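Local coordinates for putative enoyl-CoA hydratase/isomerase (Mycobacterium abscessus, PDB 4MI2), which probably isomerises a ring-epoxidised phenylacetyl-CoA during phenylacetate degradation, acting as a trimeric member of the enoyl-CoA hydratase/isomerase (crotonase) family, at residues Gly68-Leu71 with Ala72-Val75; Met86-Val89 with Arg90-Asn94; Gly209-Ala212 with Ala213-Val217; Gln241-Gly244 with Ala245-Asp248. All coordinates share one frame; numbering follows the deposited sequence. Where two conformers were deposited one is given.

Contact 1 (Gly68-Leu71 with Ala72-Val75)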
ATOM      1  N   GLY B  68      25.699   5.176   4.247  1.00 18.27           N
ATOM      2  CA  GLY B  68      25.240   4.759   5.573  1.00 18.25           C
ATOM      3  C   GLY B  68      26.311   4.900   6.640  1.00 18.80           C
ATOM      4  O   GLY B  68      27.229   5.711   6.506  1.00 19.05           O
ATOM      5  N   GLN B  69      26.190   4.106   7.703  1.00 19.07           N
ATOM      6  CA  GLN B  69      27.083   4.177   8.864  1.00 19.67           C
ATOM      7  C   GLN B  69      28.558   4.156   8.472  1.00 20.51           C
ATOM      8  O   GLN B  69      28.971   3.393   7.593  1.00 20.84           O
ATOM      9  CB  GLN B  69      26.792   2.999   9.809  1.00 19.54           C
ATOM     10  CG  GLN B  69      27.793   2.796  10.940  1.00 19.74           C
ATOM     11  CD  GLN B  69      27.880   3.978  11.879  1.00 19.92           C
ATOM     12  OE1 GLN B  69      26.858   4.583  12.237  1.00 19.78           O
ATOM     13  NE2 GLN B  69      29.099   4.302  12.313  1.00 20.13           N
ATOM     14  N   ASP B  70      29.359   4.980   9.135  1.00 21.26           N
ATOM     15  CA  ASP B  70      30.799   4.934   8.926  1.00 22.17           C
ATOM     16  C   ASP B  70      31.378   3.596   9.426  1.00 22.31           C
ATOM     17  O   ASP B  70      31.190   3.212  10.583  1.00 22.15           O
ATOM     18  CB  ASP B  70      31.475   6.109   9.619  1.00 22.82           C
ATOM     19  CG  ASP B  70      32.966   6.094   9.440  1.00 23.54           C
ATOM     20  OD1 ASP B  70      33.427   6.406   8.327  1.00 24.26           O
ATOM     21  OD2 ASP B  70      33.672   5.752  10.404  1.00 24.13           O
ATOM     22  N   LEU B  71      32.080   2.898   8.542  1.00 22.84           N
ATOM     23  CA  LEU B  71      32.597   1.554   8.833  1.00 23.33           C
ATOM     24  C   LEU B  71      33.667   1.569   9.924  1.00 23.62           C
ATOM     25  O   LEU B  71      33.614   0.769  10.852  1.00 23.30           O
ATOM     26  CB  LEU B  71      33.161   0.915   7.550  1.00 23.95           C
ATOM     27  CG  LEU B  71      33.820  -0.468   7.671  1.00 24.49           C
ATOM     28  CD1 LEU B  71      32.782  -1.510   8.029  1.00 24.21           C
ATOM     29  CD2 LEU B  71      34.545  -0.851   6.386  1.00 25.12           C
ATOM     30  N   ALA B  72      34.631   2.483   9.810  1.00 24.17           N
ATOM     31  CA  ALA B  72      35.745   2.535  10.758  1.00 24.96           C
ATOM     32  C   ALA B  72      35.263   2.787  12.183  1.00 25.22           C
ATOM     33  O   ALA B  72      35.735   2.142  13.125  1.00 25.32           O
ATOM     34  CB  ALA B  72      36.766   3.589  10.345  1.00 25.36           C
ATOM     35  N   GLU B  73      34.316   3.709  12.339  1.00 25.30           N
ATOM     36  CA  GLU B  73      33.789   4.017  13.667  1.00 25.65           C
ATOM     37  C   GLU B  73      32.971   2.843  14.183  1.00 25.27           C
ATOM     38  O   GLU B  73      32.954   2.550  15.376  1.00 25.69           O
ATOM     39  CB  GLU B  73      32.927   5.276  13.632  1.00 26.12           C
ATOM     40  CG  GLU B  73      33.424   6.358  14.566  1.00 27.05           C
ATOM     41  CD  GLU B  73      32.948   7.741  14.173  1.00 26.98           C
ATOM     42  OE1 GLU B  73      31.720   7.949  14.135  1.00 26.24           O
ATOM     43  OE2 GLU B  73      33.809   8.615  13.924  1.00 27.55           O
ATOM     44  N   HIS B  74      32.287   2.167  13.276  1.00 24.70           N
ATOM     45  CA  HIS B  74      31.519   1.004  13.658  1.00 24.55           C
ATOM     46  C   HIS B  74      32.420  -0.158  14.102  1.00 24.74           C
ATOM     47  O   HIS B  74      32.136  -0.816  15.099  1.00 23.96           O
ATOM     48  CB  HIS B  74      30.603   0.563  12.525  1.00 24.19           C
ATOM     49  CG  HIS B  74      29.835  -0.666  12.855  1.00 24.14           C
ATOM     50  ND1 HIS B  74      28.799  -0.672  13.762  1.00 24.02           N
ATOM     51  CD2 HIS B  74      29.995  -1.945  12.451  1.00 24.26           C
ATOM     52  CE1 HIS B  74      28.337  -1.904  13.883  1.00 24.02           C
ATOM     53  NE2 HIS B  74      29.050  -2.693  13.101  1.00 24.09           N
ATOM     54  N   VAL B  75      33.493  -0.406  13.360  1.00 25.51           N
ATOM     55  CA  VAL B  75      34.458  -1.448  13.731  1.00 26.43           C
ATOM     56  C   VAL B  75      35.028  -1.215  15.139  1.00 27.42           C
ATOM     57  O   VAL B  75      35.117  -2.145  15.934  1.00 27.13           O
ATOM     58  CB  VAL B  75      35.596  -1.553  12.688  1.00 26.75           C
ATOM     59  CG1 VAL B  75      36.792  -2.331  13.227  1.00 27.10           C
ATOM     60  CG2 VAL B  75      35.081  -2.195  11.405  1.00 26.59           C
TER
HETATM   61  O   HOH W   1      29.838   6.437  14.341  1.00 26.41           O
HETATM   62  O   HOH W   2      35.123   4.460   7.418  1.00 36.97           O
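Leaving an extended loop, the chain winds into the first turn of helix 71-80, where His74 N donates to Asp70 O (3.1 Å) and Val75 N to Leu71 O (2.8 Å). Asp70 is the N-cap. Its CG stands anti to the backbone N (chi1 179°), which swings the carboxylate forward over the helix start. There OD2 accepts from Glu73 N at 2.9 Å, met on its anti side and 28° out of the carboxylate plane. OD1 is held by a salt bridge to Arg25 and by a water that also accepts from Ala72 N. The Gly-Gln-Asp-Leu sequence recalls the segment of crotonase relatives that follows an oxyanion-hole residue and leads into this helix. Gln69 folds back at chi2 so that NE2 donates to Asp70 O (2.9 Å) in the carbonyl plane, on a lone pair; this oxygen is therefore gripped by a side chain as well as by the helix. The other end of the Gln69 amide, OE1, is hydrogen-bonded to Tyr93 OH and to Lys37 NZ. Gln69 CG also packs against His74 CB at 3.9 Å, the two side chains crossing at about a right angle. Beyond CB the imidazole leads away, and its NE2 bonds to His249 of the second subunit. On another flank Leu71 CD1 meets Val75 CG2 (4.1 Å), and these two side chains pack on Phe256 and Val253 of the second subunit, respectively.

Contact 2 (Met86-Val89 with Arg90-Asn94)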
ATOM      1  N   MET B  86      25.593  -0.859  18.750  1.00 20.73           N
ATOM      2  CA  MET B  86      24.535  -0.175  18.018  1.00 20.37           C
ATOM      3  C   MET B  86      23.844   0.920  18.815  1.00 20.12           C
ATOM      4  O   MET B  86      22.784   1.380  18.408  1.00 19.92           O
ATOM      5  CB  MET B  86      23.507  -1.183  17.488  1.00 20.39           C
ATOM      6  CG  MET B  86      24.093  -2.209  16.529  1.00 20.52           C
ATOM      7  SD  MET B  86      24.933  -1.491  15.096  1.00 21.18           S
ATOM      8  CE  MET B  86      23.559  -1.094  14.018  1.00 20.75           C
ATOM      9  N   ASP B  87      24.459   1.361  19.917  1.00 20.12           N
ATOM     10  CA  ASP B  87      24.003   2.533  20.681  1.00 20.07           C
ATOM     11  C   ASP B  87      23.647   3.730  19.800  1.00 19.59           C
ATOM     12  O   ASP B  87      22.707   4.478  20.075  1.00 19.30           O
ATOM     13  CB  ASP B  87      25.114   3.003  21.630  1.00 20.76           C
ATOM     14  CG  ASP B  87      25.144   2.245  22.939  1.00 21.22           C
ATOM     15  OD1 ASP B  87      24.304   1.351  23.162  1.00 21.09           O
ATOM     16  OD2 ASP B  87      26.036   2.561  23.758  1.00 21.98           O
ATOM     17  N   THR B  88      24.444   3.920  18.759  1.00 19.23           N
ATOM     18  CA  THR B  88      24.282   5.032  17.841  1.00 18.96           C
ATOM     19  C   THR B  88      22.884   5.120  17.196  1.00 18.75           C
ATOM     20  O   THR B  88      22.429   6.219  16.870  1.00 18.54           O
ATOM     21  CB  THR B  88      25.380   5.004  16.756  1.00 18.69           C
ATOM     22  OG1 THR B  88      25.381   6.249  16.060  1.00 18.46           O
ATOM     23  CG2 THR B  88      25.179   3.846  15.778  1.00 18.32           C
ATOM     24  N   VAL B  89      22.204   3.985  17.033  1.00 18.71           N
ATOM     25  CA  VAL B  89      20.842   3.988  16.484  1.00 18.79           C
ATOM     26  C   VAL B  89      19.926   4.832  17.370  1.00 19.54           C
ATOM     27  O   VAL B  89      19.161   5.670  16.890  1.00 19.28           O
ATOM     28  CB  VAL B  89      20.254   2.556  16.326  1.00 18.52           C
ATOM     29  CG1 VAL B  89      18.844   2.618  15.753  1.00 18.30           C
ATOM     30  CG2 VAL B  89      21.137   1.704  15.419  1.00 18.40           C
ATOM     31  N   ARG B  90      20.044   4.622  18.673  1.00 20.67           N
ATOM     32  CA  ARG B  90      19.213   5.306  19.647  1.00 21.88           C
ATOM     33  C   ARG B  90      19.704   6.744  19.896  1.00 22.54           C
ATOM     34  O   ARG B  90      18.910   7.677  20.008  1.00 22.87           O
ATOM     35  CB  ARG B  90      19.212   4.496  20.950  1.00 22.58           C
ATOM     36  CG  ARG B  90      17.859   4.370  21.612  1.00 23.14           C
ATOM     37  CD  ARG B  90      17.961   3.551  22.882  1.00 23.79           C
ATOM     38  NE  ARG B  90      17.878   2.109  22.654  1.00 23.75           N
ATOM     39  CZ  ARG B  90      16.742   1.434  22.480  1.00 23.84           C
ATOM     40  NH1 ARG B  90      16.777   0.117  22.312  1.00 23.91           N
ATOM     41  NH2 ARG B  90      15.569   2.060  22.467  1.00 23.96           N
ATOM     42  N   GLU B  91      21.018   6.913  19.960  1.00 23.19           N
ATOM     43  CA  GLU B  91      21.641   8.207  20.257  1.00 23.91           C
ATOM     44  C   GLU B  91      21.663   9.172  19.060  1.00 23.02           C
ATOM     45  O   GLU B  91      21.537  10.369  19.244  1.00 23.07           O
ATOM     46  CB  GLU B  91      23.076   7.964  20.769  1.00 25.36           C
ATOM     47  CG  GLU B  91      23.886   9.216  21.093  1.00 27.34           C
ATOM     48  CD  GLU B  91      25.314   8.917  21.570  1.00 29.15           C
ATOM     49  OE1 GLU B  91      25.682   7.729  21.758  1.00 29.43           O
ATOM     50  OE2 GLU B  91      26.074   9.896  21.773  1.00 31.85           O
ATOM     51  N   HIS B  92      21.833   8.662  17.842  1.00 22.11           N
ATOM     52  CA  HIS B  92      22.039   9.523  16.665  1.00 21.56           C
ATOM     53  C   HIS B  92      20.988   9.389  15.571  1.00 20.60           C
ATOM     54  O   HIS B  92      20.418  10.383  15.131  1.00 20.42           O
ATOM     55  CB  HIS B  92      23.406   9.247  16.044  1.00 21.76           C
ATOM     56  CG  HIS B  92      24.542   9.568  16.951  1.00 22.51           C
ATOM     57  ND1 HIS B  92      25.387   8.605  17.456  1.00 22.97           N
ATOM     58  CD2 HIS B  92      24.953  10.747  17.474  1.00 22.99           C
ATOM     59  CE1 HIS B  92      26.291   9.183  18.231  1.00 23.51           C
ATOM     60  NE2 HIS B  92      26.046  10.482  18.261  1.00 23.58           N
ATOM     61  N   TYR B  93      20.748   8.163  15.121  1.00 19.80           N
ATOM     62  CA  TYR B  93      19.859   7.936  13.984  1.00 19.18           C
ATOM     63  C   TYR B  93      18.403   8.234  14.318  1.00 18.50           C
ATOM     64  O   TYR B  93      17.718   8.918  13.562  1.00 18.31           O
ATOM     65  CB  TYR B  93      20.021   6.511  13.453  1.00 19.31           C
ATOM     66  CG  TYR B  93      21.330   6.315  12.727  1.00 19.66           C
ATOM     67  CD1 TYR B  93      22.383   5.606  13.306  1.00 20.04           C
ATOM     68  CD2 TYR B  93      21.523   6.862  11.468  1.00 19.82           C
ATOM     69  CE1 TYR B  93      23.582   5.436  12.638  1.00 20.28           C
ATOM     70  CE2 TYR B  93      22.715   6.694  10.790  1.00 20.16           C
ATOM     71  CZ  TYR B  93      23.738   5.981  11.379  1.00 20.42           C
ATOM     72  OH  TYR B  93      24.922   5.830  10.707  1.00 21.10           O
ATOM     73  N   ASN B  94      17.940   7.746  15.461  1.00 17.88           N
ATOM     74  CA  ASN B  94      16.566   7.988  15.868  1.00 17.55           C
ATOM     75  C   ASN B  94      16.223   9.490  15.953  1.00 17.56           C
ATOM     76  O   ASN B  94      15.251   9.917  15.337  1.00 17.33           O
ATOM     77  CB  ASN B  94      16.209   7.180  17.131  1.00 17.51           C
ATOM     78  CG  ASN B  94      16.044   5.682  16.840  1.00 17.20           C
ATOM     79  OD1 ASN B  94      16.185   5.244  15.700  1.00 16.83           O
ATOM     80  ND2 ASN B  94      15.714   4.897  17.869  1.00 17.27           N
TER
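Thr88 O is gripped by two successive backbone donors, His92 N at 2.7 Å and Tyr93 N at 3.1 Å. Tyr93 N lies in the carbonyl plane, whereas His92 N is tilted 30° from it. One step on, Val89 O takes Asn94 N (2.8 Å), again five residues ahead, so helix 87-102 opens into a wider pi-type turn here. The preceding bond, Glu91 N to Asp87 O, still spans only four residues. Thr88 uses both branches of its side chain across this turn. With chi1 at -167°, OG1 is carried anti to the backbone N and reaches His92 ND1 at 2.7 Å, a hydrogen bond at the edge of the imidazole, near its plane. The methyl CG2 lies between the backbone N and the carbonyl carbon of Thr88, and from there meets the edge of the Tyr93 ring, in plane, 3.9 Å from CE1. Glu91 CG lies over the centre of one face of the His92 ring, 3.7 Å above it. The imidazole is thus held at its edge by the threonine and covered on one face by an aliphatic chain. Val89 CG1 touches Asn94 OD1 at 3.7 Å, and both residues pack on Ala237 of the second subunit, while Arg90 NH1 bonds to Ser238 of that subunit. Thr88 OG1 has a further partner, Lys37 NZ from helix 34-49. The hydroxyl consequently links lysine and imidazole, and the Lys37 amine, if charged, would probably polarise the oxygen it shares with His92 ND1.

Contact 3 (Gly209-Ala212 with Ala213-Val217)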
ATOM      1  N   GLY B 209       5.038  28.538  -3.010  1.00 22.40           N
ATOM      2  CA  GLY B 209       3.654  28.085  -2.977  1.00 22.19           C
ATOM      3  C   GLY B 209       2.933  28.337  -1.661  1.00 21.94           C
ATOM      4  O   GLY B 209       3.470  28.968  -0.749  1.00 21.88           O
ATOM      5  N   PRO B 210       1.702  27.829  -1.551  1.00 21.63           N
ATOM      6  CA  PRO B 210       0.892  28.023  -0.353  1.00 21.58           C
ATOM      7  C   PRO B 210       1.363  27.153   0.811  1.00 20.85           C
ATOM      8  O   PRO B 210       0.792  26.107   1.095  1.00 20.57           O
ATOM      9  CB  PRO B 210      -0.518  27.655  -0.823  1.00 21.82           C
ATOM     10  CG  PRO B 210      -0.308  26.721  -1.977  1.00 21.65           C
ATOM     11  CD  PRO B 210       0.955  27.171  -2.640  1.00 21.75           C
ATOM     12  N   THR B 211       2.408  27.618   1.484  1.00 20.68           N
ATOM     13  CA  THR B 211       3.120  26.836   2.484  1.00 19.86           C
ATOM     14  C   THR B 211       2.211  26.300   3.595  1.00 19.64           C
ATOM     15  O   THR B 211       2.410  25.167   4.054  1.00 19.19           O
ATOM     16  CB  THR B 211       4.261  27.676   3.089  1.00 20.05           C
ATOM     17  OG1 THR B 211       5.090  28.169   2.029  1.00 20.08           O
ATOM     18  CG2 THR B 211       5.123  26.846   4.081  1.00 19.65           C
ATOM     19  N   ALA B 212       1.223  27.092   4.025  1.00 19.74           N
ATOM     20  CA  ALA B 212       0.300  26.648   5.072  1.00 19.66           C
ATOM     21  C   ALA B 212      -0.576  25.505   4.578  1.00 19.40           C
ATOM     22  O   ALA B 212      -0.836  24.554   5.307  1.00 19.08           O
ATOM     23  CB  ALA B 212      -0.563  27.788   5.573  1.00 20.18           C
ATOM     24  N   ALA B 213      -1.028  25.608   3.336  1.00 19.50           N
ATOM     25  CA  ALA B 213      -1.775  24.542   2.710  1.00 19.26           C
ATOM     26  C   ALA B 213      -0.915  23.285   2.563  1.00 18.78           C
ATOM     27  O   ALA B 213      -1.366  22.188   2.852  1.00 18.61           O
ATOM     28  CB  ALA B 213      -2.302  24.997   1.357  1.00 19.63           C
ATOM     29  N   PHE B 214       0.334  23.450   2.148  1.00 18.79           N
ATOM     30  CA  PHE B 214       1.231  22.308   1.999  1.00 18.53           C
ATOM     31  C   PHE B 214       1.442  21.587   3.329  1.00 18.41           C
ATOM     32  O   PHE B 214       1.408  20.352   3.392  1.00 18.24           O
ATOM     33  CB  PHE B 214       2.583  22.742   1.410  1.00 18.51           C
ATOM     34  CG  PHE B 214       2.530  23.129  -0.050  1.00 18.67           C
ATOM     35  CD1 PHE B 214       3.495  23.979  -0.578  1.00 18.83           C
ATOM     36  CD2 PHE B 214       1.548  22.622  -0.911  1.00 18.74           C
ATOM     37  CE1 PHE B 214       3.484  24.333  -1.919  1.00 19.13           C
ATOM     38  CE2 PHE B 214       1.531  22.980  -2.259  1.00 19.07           C
ATOM     39  CZ  PHE B 214       2.499  23.840  -2.760  1.00 19.28           C
ATOM     40  N   SER B 215       1.660  22.369   4.379  1.00 18.58           N
ATOM     41  CA  SER B 215       1.849  21.814   5.710  0.50 18.55           C
ATOM     42  C   SER B 215       0.608  21.059   6.195  1.00 18.56           C
ATOM     43  O   SER B 215       0.729  19.941   6.720  1.00 18.50           O
ATOM     44  CB  SER B 215       2.247  22.916   6.696  0.50 18.88           C
ATOM     45  OG  SER B 215       3.463  23.519   6.285  0.50 18.91           O
ATOM     46  N   GLU B 216      -0.571  21.640   6.000  1.00 18.77           N
ATOM     47  CA  GLU B 216      -1.831  20.986   6.377  1.00 18.88           C
ATOM     48  C   GLU B 216      -2.048  19.669   5.622  1.00 18.56           C
ATOM     49  O   GLU B 216      -2.359  18.652   6.228  1.00 18.41           O
ATOM     50  CB  GLU B 216      -3.026  21.922   6.126  1.00 19.24           C
ATOM     51  CG  GLU B 216      -3.078  23.127   7.055  1.00 19.70           C
ATOM     52  CD  GLU B 216      -3.737  22.844   8.390  1.00 19.97           C
ATOM     53  OE1 GLU B 216      -4.101  21.677   8.667  1.00 19.95           O
ATOM     54  OE2 GLU B 216      -3.907  23.800   9.175  1.00 20.47           O
ATOM     55  N   VAL B 217      -1.881  19.680   4.304  1.00 18.44           N
ATOM     56  CA  VAL B 217      -2.159  18.472   3.527  1.00 18.39           C
ATOM     57  C   VAL B 217      -1.175  17.327   3.877  1.00 18.05           C
ATOM     58  O   VAL B 217      -1.570  16.158   3.983  1.00 17.71           O
ATOM     59  CB  VAL B 217      -2.245  18.775   2.009  1.00 18.60           C
ATOM     60  CG1 VAL B 217      -0.874  18.961   1.378  1.00 18.57           C
ATOM     61  CG2 VAL B 217      -3.024  17.687   1.284  1.00 18.68           C
TER
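Gly209, Pro210 and Thr211 form an inverse gamma turn centred on Pro210, with a weak bond from Thr211 N to Gly209 O, and the chain then enters helix 211-223 through Phe214 N to Pro210 O (2.9 Å). Pro210 is the N-cap residue. Beside the turn lies the Phe214 ring, its CG anti to the carbonyl carbon (chi1 -71°), which folds the phenyl back toward the helix start. Pro210 O sits 3.6 Å above one ring face, offset toward the rim, and Pro210 CD touches Phe214 CZ at 3.7 Å. Gly209 CA approaches Phe214 CE1 obliquely, at 3.9 Å. This helix belongs to the C-terminal helical part of the crotonase fold, which packs in the trimer: Pro210 rests on Thr142 and Phe214 on Leu170 of the third subunit. Thr211 O accepts from Ser215 N (2.9 Å); a second bond to it from Ser215 OG is doubtful, because Ser215 was deposited in two conformers. Pro210 CB meets Ala213 CB at 3.9 Å, an apolar contact across the first turn.

Contact 4 (Gln241-Gly244 with Ala245-Asp248)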
ATOM      1  N   GLN B 241     -11.214  24.615   6.948  1.00 35.01           N
ATOM      2  CA  GLN B 241     -11.763  25.831   7.549  1.00 36.13           C
ATOM      3  C   GLN B 241     -10.631  26.794   7.887  1.00 35.18           C
ATOM      4  O   GLN B 241     -10.747  27.993   7.653  1.00 35.24           O
ATOM      5  CB  GLN B 241     -12.610  25.506   8.790  1.00 38.47           C
ATOM      6  CG  GLN B 241     -13.480  26.648   9.311  1.00 40.23           C
ATOM      7  CD  GLN B 241     -14.808  26.800   8.572  1.00 41.18           C
ATOM      8  OE1 GLN B 241     -14.857  27.350   7.464  1.00 39.99           O
ATOM      9  NE2 GLN B 241     -15.904  26.343   9.201  1.00 43.41           N
ATOM     10  N   ARG B 242      -9.527  26.261   8.410  1.00 34.48           N
ATOM     11  CA  ARG B 242      -8.350  27.073   8.742  1.00 33.73           C
ATOM     12  C   ARG B 242      -7.705  27.708   7.498  1.00 32.39           C
ATOM     13  O   ARG B 242      -7.232  28.859   7.538  1.00 32.52           O
ATOM     14  CB  ARG B 242      -7.303  26.234   9.464  1.00 33.06           C
ATOM     15  CG  ARG B 242      -7.619  25.915  10.917  1.00 34.65           C
ATOM     16  CD  ARG B 242      -6.400  25.322  11.622  1.00 33.87           C
ATOM     17  NE  ARG B 242      -5.989  24.026  11.076  1.00 32.52           N
ATOM     18  CZ  ARG B 242      -6.481  22.838  11.448  1.00 33.24           C
ATOM     19  NH1 ARG B 242      -7.426  22.745  12.378  1.00 35.24           N
ATOM     20  NH2 ARG B 242      -6.022  21.727  10.882  1.00 32.11           N
ATOM     21  N   LEU B 243      -7.683  26.955   6.400  1.00 31.37           N
ATOM     22  CA  LEU B 243      -7.106  27.436   5.145  1.00 30.17           C
ATOM     23  C   LEU B 243      -8.048  28.377   4.411  1.00 30.69           C
ATOM     24  O   LEU B 243      -7.593  29.253   3.684  1.00 30.17           O
ATOM     25  CB  LEU B 243      -6.731  26.259   4.242  1.00 29.13           C
ATOM     26  CG  LEU B 243      -5.548  25.457   4.767  1.00 28.41           C
ATOM     27  CD1 LEU B 243      -5.366  24.186   3.953  1.00 27.89           C
ATOM     28  CD2 LEU B 243      -4.291  26.316   4.753  1.00 27.66           C
ATOM     29  N   GLY B 244      -9.351  28.194   4.616  1.00 31.86           N
ATOM     30  CA  GLY B 244     -10.361  29.028   3.998  1.00 32.56           C
ATOM     31  C   GLY B 244     -10.239  30.479   4.413  1.00 33.31           C
ATOM     32  O   GLY B 244     -10.615  31.373   3.666  1.00 33.36           O
ATOM     33  N   ALA B 245      -9.712  30.701   5.612  1.00 34.12           N
ATOM     34  CA  ALA B 245      -9.543  32.038   6.163  1.00 35.36           C
ATOM     35  C   ALA B 245      -8.133  32.591   5.961  1.00 34.65           C
ATOM     36  O   ALA B 245      -7.861  33.715   6.380  1.00 35.80           O
ATOM     37  CB  ALA B 245      -9.885  32.027   7.650  1.00 37.14           C
ATOM     38  N   SER B 246      -7.246  31.815   5.332  1.00 33.14           N
ATOM     39  CA  SER B 246      -5.863  32.248   5.091  1.00 32.58           C
ATOM     40  C   SER B 246      -5.758  33.308   3.987  1.00 32.67           C
ATOM     41  O   SER B 246      -6.602  33.380   3.098  1.00 32.39           O
ATOM     42  CB  SER B 246      -4.966  31.041   4.736  1.00 31.12           C
ATOM     43  OG  SER B 246      -5.293  30.490   3.468  1.00 30.18           O
ATOM     44  N   ARG B 247      -4.704  34.120   4.053  1.00 33.36           N
ATOM     45  CA  ARG B 247      -4.414  35.117   3.012  1.00 33.80           C
ATOM     46  C   ARG B 247      -4.207  34.429   1.657  1.00 32.80           C
ATOM     47  O   ARG B 247      -4.832  34.795   0.665  1.00 32.65           O
ATOM     48  CB  ARG B 247      -3.176  35.953   3.381  1.00 34.48           C
ATOM     49  N   ASP B 248      -3.347  33.409   1.638  1.00 32.20           N
ATOM     50  CA  ASP B 248      -3.016  32.686   0.403  1.00 31.61           C
ATOM     51  C   ASP B 248      -4.229  32.179  -0.355  1.00 31.73           C
ATOM     52  O   ASP B 248      -4.270  32.241  -1.584  1.00 31.83           O
ATOM     53  CB  ASP B 248      -2.070  31.517   0.699  1.00 30.76           C
ATOM     54  CG  ASP B 248      -0.652  31.971   0.921  1.00 30.85           C
ATOM     55  OD1 ASP B 248      -0.374  33.168   0.708  1.00 32.03           O
ATOM     56  OD2 ASP B 248       0.194  31.148   1.309  1.00 30.28           O
TER
HETATM   57  O   HOH W   3      -9.241  33.798   2.950  1.00 22.51           O
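The flat peptide carbonyl of Leu243 is approached by Ser246 from two directions. Ser246 OG donates to Leu243 O at 2.6 Å in the carbonyl plane, on a lone pair, whereas Ser246 N, at 3.1 Å, stands above that plane, 71° out of it. The hydroxyl gets there because chi1 of 69° places OG between the backbone N and the carbonyl carbon. Main chain and side chain of one residue thus close on a single oxygen, near the end of helix 229-244. Ala245 N lies 3.5 Å from Gln241 O. A water spans the bend, donating to Gly244 O (2.9 Å) and to Ser246 O (2.7 Å). Ser246 is also the N-cap of helix 247-257: besides its bond to Leu243 O, OG accepts a weak bond from His249 N. The hydroxyl thus reaches from the end of one helix to the start of the next, strongly to Leu243 O and only weakly to the second partner. At the two ends of the contact, the carboxylate of Asp248 receives Val265 N and Gly266 N from the C-terminal tail, while in the amide of Gln241 NE2 hydrogen-bonds Asp87 OD1 and OE1 hydrogen-bonds Met86 N, both of the third subunit. Within the chain, Arg242 NE forms a salt bridge with Glu216 OE2, and Leu243 packs on Ala212 and Ala213, so that helix 229-244 lies against helix 211-223 just before the turn into helix 247-257.

In the fold
The four contacts follow one another along the chain and fall into two pairs. Contacts 1 and 2, with centres 13 Å apart, lie at the start of helices 71-80 and 87-102 and touch; the sulfur of Met86 packs against His74 CE1. Contacts 3 and 4, centres 10 Å apart, lie at the start of helix 211-223 and the passage from helix 229-244 into helix 247-257, and touch through Leu243 on Ala212 and Ala213. The pairs are well separated: centres of contacts 1 and 4 are about 48 Å apart. Contacts 1 and 2 face the second subunit, contacts 3 and 4 the third; Gln241 of contact 4 bonds Met86 and Asp87 of a neighbouring subunit's contact 2, so distant parts of the chain meet across the trimer.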